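Local coordinates for protein Exo-arabinanase (Penicillium chrysogenum, PDB 3A72) that hydrolyses alpha-1,5-linked arabinan as an exo-acting arabinanase, probably releasing short arabino-oligosaccharides such as arabinobiose from the chain end, at residues Asp195-Val209 and Tyr220-Tyr233. Residues are numbered along the deposited sequence; the frame is centred on the assembly and turned at random.
Sequences DVTYPTYTDRPGMPV and YVYEYGSFFGTETY. With AHR (alpha-L-arabinofuranose), chain B.
Asp203 OD1 is gripped by two donors. Ser226 OG donates to Asp203 OD1 at 2.7 Å, and so does a water that accepts from Phe227 N and bonds Thr202 OG1. The other carboxylate oxygen, Asp203 OD2, accepts from Tyr224 OH at 2.7 Å. Both hydroxyls lie well out of the carboxylate plane. Ser226 OG in turn accepts from Phe228 N, an ST turn that opens the 227-230 turn.

The Tyr224 ring is sandwiched. Tyr198 lies over one face in an offset stack, with centroids 4.0 Å apart and planes at 9°, and Phe228 CE1 meets the opposite face. At the Tyr198 ring edge, Tyr198 OH bonds Tyr222 OH at 2.7 Å, and Arg240 bonds both oxygens. Tyr222 has CG between the backbone N and the carbonyl carbon (chi1 57°), which turns its ring to Tyr198 and Val196. Tyr233 OH donates to Thr202 O at 2.8 Å, in the carbonyl plane, and joins the chain after the 227-230 turn to the 200-203 turn.

Segments 204-209 and 220-225 are parts of the antiparallel hairpin of strands 204-212 and 218-225. Arg204-Gly225, Gly206-Glu223 and Val209-Val221 are hydrogen-bonded pairs; Pro205-Tyr224 is a non-hydrogen-bonded one. A beta bulge between Gly206 and Val209 shifts the register by one.

Arg204, Gly206, Met207 and Glu223 line the glycan pocket. Arabinofuranose O1 donates to Glu223 OE2 at 2.6 Å, while Ser267 N bonds OE1. Arg204 NH2 lies 3.0 Å from sugar O3, near the guanidinium plane, and Asn144 holds NH1. Gly206 leaves room for sugar O2. The four-stranded antiparallel sheets fit a beta-propeller, and this hairpin begins one blade. Bonds to both Glu223 oxygens probably limit rotation of the carboxylate that receives the sugar hydroxyl.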
ATOM      1  N   ASP A 195      -9.856 -11.859   7.520  1.00  5.45           N
ATOM      2  CA  ASP A 195      -8.488 -12.372   7.487  1.00  5.59           C
ATOM      3  C   ASP A 195      -7.794 -12.270   8.849  1.00  6.27           C
ATOM      4  O   ASP A 195      -7.173 -13.236   9.288  1.00  8.12           O
ATOM      5  CB  ASP A 195      -7.708 -11.614   6.410  1.00  5.98           C
ATOM      6  CG  ASP A 195      -8.084 -12.008   5.028  1.00  5.94           C
ATOM      7  OD1 ASP A 195      -8.543 -13.161   4.809  1.00  7.08           O
ATOM      8  OD2 ASP A 195      -7.887 -11.153   4.100  1.00  6.49           O
ATOM      9  N   VAL A 196      -7.857 -11.083   9.455  1.00  5.26           N
ATOM     10  CA  VAL A 196      -7.172 -10.853  10.706  1.00  5.36           C
ATOM     11  C   VAL A 196      -8.177 -10.229  11.691  1.00  5.28           C
ATOM     12  O   VAL A 196      -8.645  -9.095  11.474  1.00  5.52           O
ATOM     13  CB  VAL A 196      -5.920  -9.986  10.564  1.00  5.29           C
ATOM     14  CG1 VAL A 196      -5.309  -9.734  11.942  1.00  6.03           C
ATOM     15  CG2 VAL A 196      -4.916 -10.628   9.626  1.00  5.97           C
ATOM     16  N   THR A 197      -8.509 -10.983  12.728  1.00  5.62           N
ATOM     17  CA  THR A 197      -9.342 -10.550  13.831  1.00  5.99           C
ATOM     18  C   THR A 197      -8.682 -10.959  15.131  1.00  6.24           C
ATOM     19  O   THR A 197      -7.993 -11.990  15.181  1.00  7.30           O
ATOM     20  CB  THR A 197     -10.762 -11.130  13.778  1.00  7.91           C
ATOM     21  OG1 THR A 197     -10.723 -12.490  14.094  1.00 14.42           O
ATOM     22  CG2 THR A 197     -11.409 -10.988  12.398  1.00  7.75           C
ATOM     23  N   TYR A 198      -8.934 -10.178  16.170  1.00  6.46           N
ATOM     24  CA  TYR A 198      -8.402 -10.472  17.535  1.00  6.73           C
ATOM     25  C   TYR A 198      -9.525 -10.346  18.547  1.00  7.51           C
ATOM     26  O   TYR A 198     -10.462  -9.555  18.387  1.00  8.62           O
ATOM     27  CB  TYR A 198      -7.221  -9.511  17.872  1.00  7.04           C
ATOM     28  CG  TYR A 198      -5.992  -9.847  17.085  1.00  6.57           C
ATOM     29  CD1 TYR A 198      -5.235 -10.970  17.417  1.00  8.24           C
ATOM     30  CD2 TYR A 198      -5.551  -9.118  15.993  1.00  6.76           C
ATOM     31  CE1 TYR A 198      -4.119 -11.333  16.702  1.00  6.96           C
ATOM     32  CE2 TYR A 198      -4.445  -9.468  15.286  1.00  5.89           C
ATOM     33  CZ  TYR A 198      -3.714 -10.561  15.651  1.00  6.03           C
ATOM     34  OH  TYR A 198      -2.608 -10.891  14.903  1.00  6.58           O
ATOM     35  N   PRO A 199      -9.403 -11.115  19.639  1.00  7.95           N
ATOM     36  CA  PRO A 199     -10.485 -11.156  20.627  1.00  9.60           C
ATOM     37  C   PRO A 199     -10.514 -10.061  21.636  1.00  9.16           C
ATOM     38  O   PRO A 199     -11.380 -10.089  22.495  1.00 15.01           O
ATOM     39  CB  PRO A 199     -10.219 -12.513  21.304  1.00 10.52           C
ATOM     40  CG  PRO A 199      -8.724 -12.677  21.211  1.00 11.16           C
ATOM     41  CD  PRO A 199      -8.379 -12.148  19.866  1.00  9.14           C
ATOM     42  N   THR A 200      -9.593  -9.090  21.591  1.00  8.13           N
ATOM     43  CA  THR A 200      -9.658  -7.914  22.421  1.00  7.69           C
ATOM     44  C   THR A 200     -10.214  -6.770  21.625  1.00  7.61           C
ATOM     45  O   THR A 200      -9.662  -6.439  20.566  1.00  7.47           O
ATOM     46  CB  THR A 200      -8.276  -7.557  22.936  1.00  8.27           C
ATOM     47  OG1 THR A 200      -7.686  -8.692  23.552  1.00  9.57           O
ATOM     48  CG2 THR A 200      -8.324  -6.416  23.938  1.00 10.60           C
ATOM     49  N   TYR A 201     -11.314  -6.143  22.083  1.00  7.90           N
ATOM     50  CA  TYR A 201     -11.991  -5.127  21.292  1.00  7.82           C
ATOM     51  C   TYR A 201     -11.090  -3.988  20.832  1.00  7.44           C
ATOM     52  O   TYR A 201     -11.182  -3.511  19.701  1.00  7.70           O
ATOM     53  CB  TYR A 201     -13.200  -4.598  22.103  1.00  9.22           C
ATOM     54  CG  TYR A 201     -13.924  -3.478  21.320  1.00  9.41           C
ATOM     55  CD1 TYR A 201     -14.796  -3.825  20.302  1.00 11.43           C
ATOM     56  CD2 TYR A 201     -13.666  -2.132  21.615  1.00 11.36           C
ATOM     57  CE1 TYR A 201     -15.427  -2.808  19.591  1.00 13.06           C
ATOM     58  CE2 TYR A 201     -14.300  -1.138  20.885  1.00 13.84           C
ATOM     59  CZ  TYR A 201     -15.177  -1.478  19.891  1.00 15.35           C
ATOM     60  OH  TYR A 201     -15.806  -0.479  19.163  1.00 19.55           O
ATOM     61  N   THR A 202     -10.225  -3.519  21.720  1.00  7.79           N
ATOM     62  CA  THR A 202      -9.372  -2.401  21.428  1.00  7.31           C
ATOM     63  C   THR A 202      -8.225  -2.729  20.469  1.00  6.51           C
ATOM     64  O   THR A 202      -7.529  -1.782  20.048  1.00  7.33           O
ATOM     65  CB  THR A 202      -8.809  -1.750  22.706  1.00  8.54           C
ATOM     66  OG1 THR A 202      -8.152  -2.766  23.454  1.00  9.19           O
ATOM     67  CG2 THR A 202      -9.919  -1.110  23.555  1.00 11.02           C
ATOM     68  N   ASP A 203      -8.038  -3.981  20.106  1.00  6.46           N
ATOM     69  CA  ASP A 203      -7.049  -4.300  19.057  1.00  5.78           C
ATOM     70  C   ASP A 203      -7.529  -3.727  17.712  1.00  5.46           C
ATOM     71  O   ASP A 203      -8.704  -3.840  17.334  1.00  5.86           O
ATOM     72  CB  ASP A 203      -6.831  -5.782  18.954  1.00  5.86           C
ATOM     73  CG  ASP A 203      -6.028  -6.401  20.075  1.00  6.24           C
ATOM     74  OD1 ASP A 203      -5.658  -5.685  21.022  1.00  7.02           O
ATOM     75  OD2 ASP A 203      -5.755  -7.641  19.961  1.00  7.07           O
ATOM     76  N   ARG A 204      -6.571  -3.169  16.987  1.00  5.49           N
ATOM     77  CA  ARG A 204      -6.811  -2.577  15.667  1.00  5.00           C
ATOM     78  C   ARG A 204      -5.663  -3.007  14.744  1.00  4.77           C
ATOM     79  O   ARG A 204      -4.764  -2.229  14.395  1.00  5.22           O
ATOM     80  CB  ARG A 204      -6.924  -1.021  15.731  1.00  5.49           C
ATOM     81  CG  ARG A 204      -8.140  -0.585  16.529  1.00  5.46           C
ATOM     82  CD  ARG A 204      -8.160   0.968  16.735  1.00  5.98           C
ATOM     83  NE  ARG A 204      -8.172   1.641  15.464  1.00  5.57           N
ATOM     84  CZ  ARG A 204      -9.215   1.836  14.698  1.00  5.42           C
ATOM     85  NH1 ARG A 204     -10.436   1.582  15.116  1.00  6.00           N
ATOM     86  NH2 ARG A 204      -9.014   2.324  13.501  1.00  6.13           N
ATOM     87  N   PRO A 205      -5.678  -4.268  14.282  1.00  4.75           N
ATOM     88  CA  PRO A 205      -4.802  -4.641  13.175  1.00  4.71           C
ATOM     89  C   PRO A 205      -5.211  -3.823  11.955  1.00  4.30           C
ATOM     90  O   PRO A 205      -6.425  -3.574  11.737  1.00  4.94           O
ATOM     91  CB  PRO A 205      -5.077  -6.132  13.025  1.00  5.22           C
ATOM     92  CG  PRO A 205      -6.528  -6.276  13.411  1.00  5.28           C
ATOM     93  CD  PRO A 205      -6.658  -5.353  14.606  1.00  5.31           C
ATOM     94  N   GLY A 206      -4.256  -3.421  11.130  1.00  4.19           N
ATOM     95  CA  GLY A 206      -4.548  -2.602   9.961  1.00  4.47           C
ATOM     96  C   GLY A 206      -3.433  -2.632   8.956  1.00  4.03           C
ATOM     97  O   GLY A 206      -2.294  -3.022   9.200  1.00  4.35           O
ATOM     98  N   MET A 207      -3.755  -2.109   7.759  1.00  4.02           N
ATOM     99  CA  MET A 207      -2.827  -1.729   6.722  1.00  3.97           C
ATOM    100  C   MET A 207      -2.137  -2.929   6.087  1.00  4.08           C
ATOM    101  O   MET A 207      -0.928  -3.079   6.118  1.00  4.72           O
ATOM    102  CB  MET A 207      -1.793  -0.724   7.232  1.00  4.66           C
ATOM    103  CG  MET A 207      -2.460   0.466   7.938  1.00  4.46           C
ATOM    104  SD  MET A 207      -1.383   1.899   8.211  1.00  4.82           S
ATOM    105  CE  MET A 207      -1.411   2.627   6.565  1.00  4.86           C
ATOM    106  N   PRO A 208      -2.932  -3.811   5.426  1.00  4.33           N
ATOM    107  CA  PRO A 208      -2.356  -5.048   4.878  1.00  4.23           C
ATOM    108  C   PRO A 208      -1.585  -4.809   3.607  1.00  3.97           C
ATOM    109  O   PRO A 208      -2.080  -4.148   2.667  1.00  4.47           O
ATOM    110  CB  PRO A 208      -3.607  -5.905   4.611  1.00  5.22           C
ATOM    111  CG  PRO A 208      -4.698  -4.878   4.300  1.00  4.86           C
ATOM    112  CD  PRO A 208      -4.388  -3.705   5.201  1.00  4.87           C
ATOM    113  N   VAL A 209      -0.393  -5.418   3.528  1.00  4.03           N
ATOM    114  CA  VAL A 209       0.412  -5.376   2.324  1.00  4.08           C
ATOM    115  C   VAL A 209       0.948  -6.800   2.103  1.00  4.08           C
ATOM    116  O   VAL A 209       1.370  -7.446   3.070  1.00  4.96           O
ATOM    117  CB  VAL A 209       1.534  -4.331   2.406  1.00  4.42           C
ATOM    118  CG1 VAL A 209       2.499  -4.427   1.225  1.00  4.84           C
ATOM    119  CG2 VAL A 209       0.963  -2.927   2.529  1.00  5.16           C
ATOM    120  N   TYR A 220       2.210 -11.721   4.247  1.00  4.32           N
ATOM    121  CA  TYR A 220       1.135 -10.765   4.554  1.00  4.28           C
ATOM    122  C   TYR A 220       1.570  -9.966   5.754  1.00  3.81           C
ATOM    123  O   TYR A 220       1.652 -10.554   6.856  1.00  4.78           O
ATOM    124  CB  TYR A 220      -0.146 -11.562   4.769  1.00  4.61           C
ATOM    125  CG  TYR A 220      -1.388 -10.819   5.186  1.00  4.25           C
ATOM    126  CD1 TYR A 220      -2.437 -10.612   4.280  1.00  4.75           C
ATOM    127  CD2 TYR A 220      -1.570 -10.344   6.464  1.00  4.77           C
ATOM    128  CE1 TYR A 220      -3.585  -9.931   4.667  1.00  4.64           C
ATOM    129  CE2 TYR A 220      -2.702  -9.681   6.855  1.00  4.99           C
ATOM    130  CZ  TYR A 220      -3.713  -9.477   5.963  1.00  4.83           C
ATOM    131  OH  TYR A 220      -4.831  -8.835   6.423  1.00  5.50           O
ATOM    132  N   VAL A 221       1.856  -8.691   5.618  1.00  4.17           N
ATOM    133  CA  VAL A 221       2.364  -7.855   6.691  1.00  4.20           C
ATOM    134  C   VAL A 221       1.300  -6.808   7.032  1.00  3.93           C
ATOM    135  O   VAL A 221       0.518  -6.356   6.201  1.00  4.20           O
ATOM    136  CB  VAL A 221       3.718  -7.232   6.310  1.00  4.75           C
ATOM    137  CG1 VAL A 221       3.607  -6.147   5.244  1.00  5.25           C
ATOM    138  CG2 VAL A 221       4.489  -6.714   7.535  1.00  5.29           C
ATOM    139  N   TYR A 222       1.311  -6.421   8.320  1.00  4.09           N
ATOM    140  CA  TYR A 222       0.337  -5.467   8.834  1.00  4.12           C
ATOM    141  C   TYR A 222       0.890  -4.816  10.088  1.00  4.46           C
ATOM    142  O   TYR A 222       1.849  -5.289  10.699  1.00  4.55           O
ATOM    143  CB  TYR A 222      -0.960  -6.167   9.142  1.00  4.29           C
ATOM    144  CG  TYR A 222      -0.984  -7.342  10.100  1.00  4.33           C
ATOM    145  CD1 TYR A 222      -1.435  -7.220  11.398  1.00  4.53           C
ATOM    146  CD2 TYR A 222      -0.591  -8.596   9.658  1.00  5.04           C
ATOM    147  CE1 TYR A 222      -1.483  -8.312  12.260  1.00  4.65           C
ATOM    148  CE2 TYR A 222      -0.681  -9.703  10.496  1.00  4.73           C
ATOM    149  CZ  TYR A 222      -1.118  -9.562  11.784  1.00  4.81           C
ATOM    150  OH  TYR A 222      -1.207 -10.698  12.571  1.00  5.78           O
ATOM    151  N   GLU A 223       0.274  -3.668  10.463  1.00  4.14           N
ATOM    152  CA  GLU A 223       0.494  -3.114  11.794  1.00  4.35           C
ATOM    153  C   GLU A 223      -0.509  -3.748  12.727  1.00  4.25           C
ATOM    154  O   GLU A 223      -1.699  -3.889  12.395  1.00  5.01           O
ATOM    155  CB  GLU A 223       0.398  -1.576  11.820  1.00  4.23           C
ATOM    156  CG  GLU A 223      -0.995  -1.039  11.472  1.00  4.80           C
ATOM    157  CD  GLU A 223      -1.128   0.467  11.531  1.00  4.68           C
ATOM    158  OE1 GLU A 223      -0.087   1.203  11.466  1.00  4.81           O
ATOM    159  OE2 GLU A 223      -2.305   0.910  11.632  1.00  4.89           O
ATOM    160  N   TYR A 224      -0.077  -4.129  13.915  1.00  4.97           N
ATOM    161  CA  TYR A 224      -0.971  -4.750  14.908  1.00  4.61           C
ATOM    162  C   TYR A 224      -1.130  -3.713  16.044  1.00  5.00           C
ATOM    163  O   TYR A 224      -0.367  -3.724  16.992  1.00  5.54           O
ATOM    164  CB  TYR A 224      -0.450  -6.115  15.341  1.00  5.18           C
ATOM    165  CG  TYR A 224      -1.301  -6.834  16.339  1.00  5.14           C
ATOM    166  CD1 TYR A 224      -2.517  -6.383  16.839  1.00  5.69           C
ATOM    167  CD2 TYR A 224      -0.894  -8.045  16.847  1.00  5.84           C
ATOM    168  CE1 TYR A 224      -3.270  -7.049  17.736  1.00  5.74           C
ATOM    169  CE2 TYR A 224      -1.623  -8.716  17.836  1.00  6.54           C
ATOM    170  CZ  TYR A 224      -2.810  -8.206  18.258  1.00  6.19           C
ATOM    171  OH  TYR A 224      -3.477  -8.868  19.254  1.00  7.75           O
ATOM    172  N   GLY A 225      -2.170  -2.883  15.943  1.00  4.98           N
ATOM    173  CA  GLY A 225      -2.479  -1.964  17.036  1.00  5.58           C
ATOM    174  C   GLY A 225      -3.038  -2.736  18.214  1.00  5.81           C
ATOM    175  O   GLY A 225      -4.018  -3.496  18.095  1.00  5.83           O
ATOM    176  N   SER A 226      -2.454  -2.549  19.405  1.00  6.16           N
ATOM    177  CA  SER A 226      -2.929  -3.172  20.613  1.00  6.27           C
ATOM    178  C   SER A 226      -2.288  -2.486  21.801  1.00  7.68           C
ATOM    179  O   SER A 226      -1.185  -1.925  21.724  1.00  8.31           O
ATOM    180  CB  SER A 226      -2.561  -4.653  20.628  1.00  7.05           C
ATOM    181  OG  SER A 226      -3.099  -5.373  21.747  1.00  7.47           O
ATOM    182  N   PHE A 227      -2.965  -2.621  22.965  1.00  8.44           N
ATOM    183  CA  PHE A 227      -2.335  -2.375  24.253  1.00  9.22           C
ATOM    184  C   PHE A 227      -1.458  -3.536  24.686  1.00  9.55           C
ATOM    185  O   PHE A 227      -0.600  -3.378  25.607  1.00 12.18           O
ATOM    186  CB  PHE A 227      -3.378  -2.133  25.380  1.00 10.24           C
ATOM    187  CG  PHE A 227      -4.121  -0.797  25.210  1.00 11.54           C
ATOM    188  CD1 PHE A 227      -3.468   0.417  25.538  1.00 11.83           C
ATOM    189  CD2 PHE A 227      -5.435  -0.725  24.745  1.00 11.28           C
ATOM    190  CE1 PHE A 227      -4.103   1.643  25.393  1.00 12.98           C
ATOM    191  CE2 PHE A 227      -6.058   0.488  24.640  1.00 13.49           C
ATOM    192  CZ  PHE A 227      -5.421   1.663  24.970  1.00 13.88           C
ATOM    193  N   PHE A 228      -1.640  -4.725  24.137  1.00  9.11           N
ATOM    194  CA  PHE A 228      -0.959  -5.947  24.581  1.00 10.40           C
ATOM    195  C   PHE A 228      -1.040  -6.088  26.083  1.00 13.98           C
ATOM    196  O   PHE A 228      -0.119  -6.461  26.771  1.00 17.19           O
ATOM    197  CB  PHE A 228       0.535  -5.916  24.100  1.00 11.45           C
ATOM    198  CG  PHE A 228       0.608  -5.942  22.595  1.00 10.17           C
ATOM    199  CD1 PHE A 228       0.320  -7.096  21.888  1.00 10.46           C
ATOM    200  CD2 PHE A 228       0.945  -4.782  21.901  1.00  9.25           C
ATOM    201  CE1 PHE A 228       0.356  -7.117  20.494  1.00 11.25           C
ATOM    202  CE2 PHE A 228       0.953  -4.824  20.544  1.00 10.23           C
ATOM    203  CZ  PHE A 228       0.668  -5.953  19.803  1.00 10.89           C
ATOM    204  N   GLY A 229      -2.206  -5.748  26.649  1.00 13.77           N
ATOM    205  CA  GLY A 229      -2.447  -5.917  28.059  1.00 15.24           C
ATOM    206  C   GLY A 229      -1.812  -4.866  28.964  1.00 16.11           C
ATOM    207  O   GLY A 229      -1.875  -5.001  30.219  1.00 20.08           O
ATOM    208  N   THR A 230      -1.211  -3.834  28.399  1.00 16.53           N
ATOM    209  CA  THR A 230      -0.594  -2.740  29.135  1.00 19.03           C
ATOM    210  C   THR A 230      -1.448  -1.487  28.990  1.00 17.32           C
ATOM    211  O   THR A 230      -2.556  -1.524  28.440  1.00 17.55           O
ATOM    212  CB  THR A 230       0.811  -2.434  28.642  1.00 19.64           C
ATOM    213  OG1 THR A 230       0.722  -1.891  27.347  1.00 16.70           O
ATOM    214  CG2 THR A 230       1.526  -3.727  28.279  1.00 19.68           C
ATOM    215  N   GLU A 231      -0.863  -0.424  29.562  1.00 20.46           N
ATOM    216  CA  GLU A 231      -1.561   0.842  29.503  1.00 21.01           C
ATOM    217  C   GLU A 231      -1.175   1.751  28.342  1.00 19.92           C
ATOM    218  O   GLU A 231      -1.681   2.850  28.112  1.00 22.58           O
ATOM    219  CB  GLU A 231      -1.339   1.536  30.839  1.00 29.97           C
ATOM    220  CG  GLU A 231      -2.264   1.098  31.945  1.00 47.37           C
ATOM    221  CD  GLU A 231      -2.564  -0.372  32.084  1.00 65.11           C
ATOM    222  OE1 GLU A 231      -2.254  -1.012  33.123  1.00102.86           O
ATOM    223  OE2 GLU A 231      -3.163  -0.964  31.130  1.00 93.38           O
ATOM    224  N   THR A 232      -0.279   1.415  27.440  1.00 18.91           N
ATOM    225  CA  THR A 232       0.291   1.987  26.318  1.00 14.65           C
ATOM    226  C   THR A 232      -0.000   1.199  25.037  1.00 12.46           C
ATOM    227  O   THR A 232       0.253  -0.007  24.921  1.00 13.61           O
ATOM    228  CB  THR A 232       1.814   2.050  26.514  1.00 17.16           C
ATOM    229  OG1 THR A 232       2.063   2.695  27.739  1.00 21.83           O
ATOM    230  CG2 THR A 232       2.427   2.897  25.413  1.00 19.62           C
ATOM    231  N   TYR A 233      -0.534   1.953  24.077  1.00 11.52           N
ATOM    232  CA  TYR A 233      -0.868   1.410  22.732  1.00  9.47           C
ATOM    233  C   TYR A 233       0.355   1.445  21.866  1.00  9.06           C
ATOM    234  O   TYR A 233       1.130   2.392  21.919  1.00 10.95           O
ATOM    235  CB  TYR A 233      -1.987   2.227  22.144  1.00 10.32           C
ATOM    236  CG  TYR A 233      -2.886   1.454  21.164  1.00  8.65           C
ATOM    237  CD1 TYR A 233      -3.881   0.627  21.696  1.00  8.34           C
ATOM    238  CD2 TYR A 233      -2.792   1.571  19.810  1.00  9.01           C
ATOM    239  CE1 TYR A 233      -4.718  -0.083  20.864  1.00  7.94           C
ATOM    240  CE2 TYR A 233      -3.629   0.860  18.996  1.00  7.64           C
ATOM    241  CZ  TYR A 233      -4.596   0.044  19.511  1.00  6.79           C
ATOM    242  OH  TYR A 233      -5.426  -0.630  18.631  1.00  7.20           O
TER
HETATM  243  O5  AHR B   1      -6.334   6.697   9.315  1.00  4.41           O
HETATM  244  C5  AHR B   1      -6.853   5.356   9.036  1.00  4.63           C
HETATM  245  C4  AHR B   1      -6.204   4.395   9.991  1.00  4.71           C
HETATM  246  O4  AHR B   1      -4.818   4.284   9.639  1.00  4.82           O
HETATM  247  C3  AHR B   1      -6.773   2.984   9.888  1.00  4.55           C
HETATM  248  O3  AHR B   1      -7.889   2.846  10.785  1.00  4.87           O
HETATM  249  C2  AHR B   1      -5.563   2.115  10.308  1.00  4.67           C
HETATM  250  O2  AHR B   1      -5.526   0.848   9.655  1.00  4.52           O
HETATM  251  C1  AHR B   1      -4.344   2.981   9.994  1.00  4.63           C
HETATM  252  O1  AHR B   1      -3.545   3.187  11.195  1.00  5.43           O
HETATM  253  O   HOH W   1      -6.837  -8.743   4.595  1.00  5.65           O
HETATM  254  O   HOH W   2      -5.709  -3.818  22.944  1.00  9.01           O
HETATM  255  O   HOH W   3      -4.677   0.056  12.819  1.00  6.87           O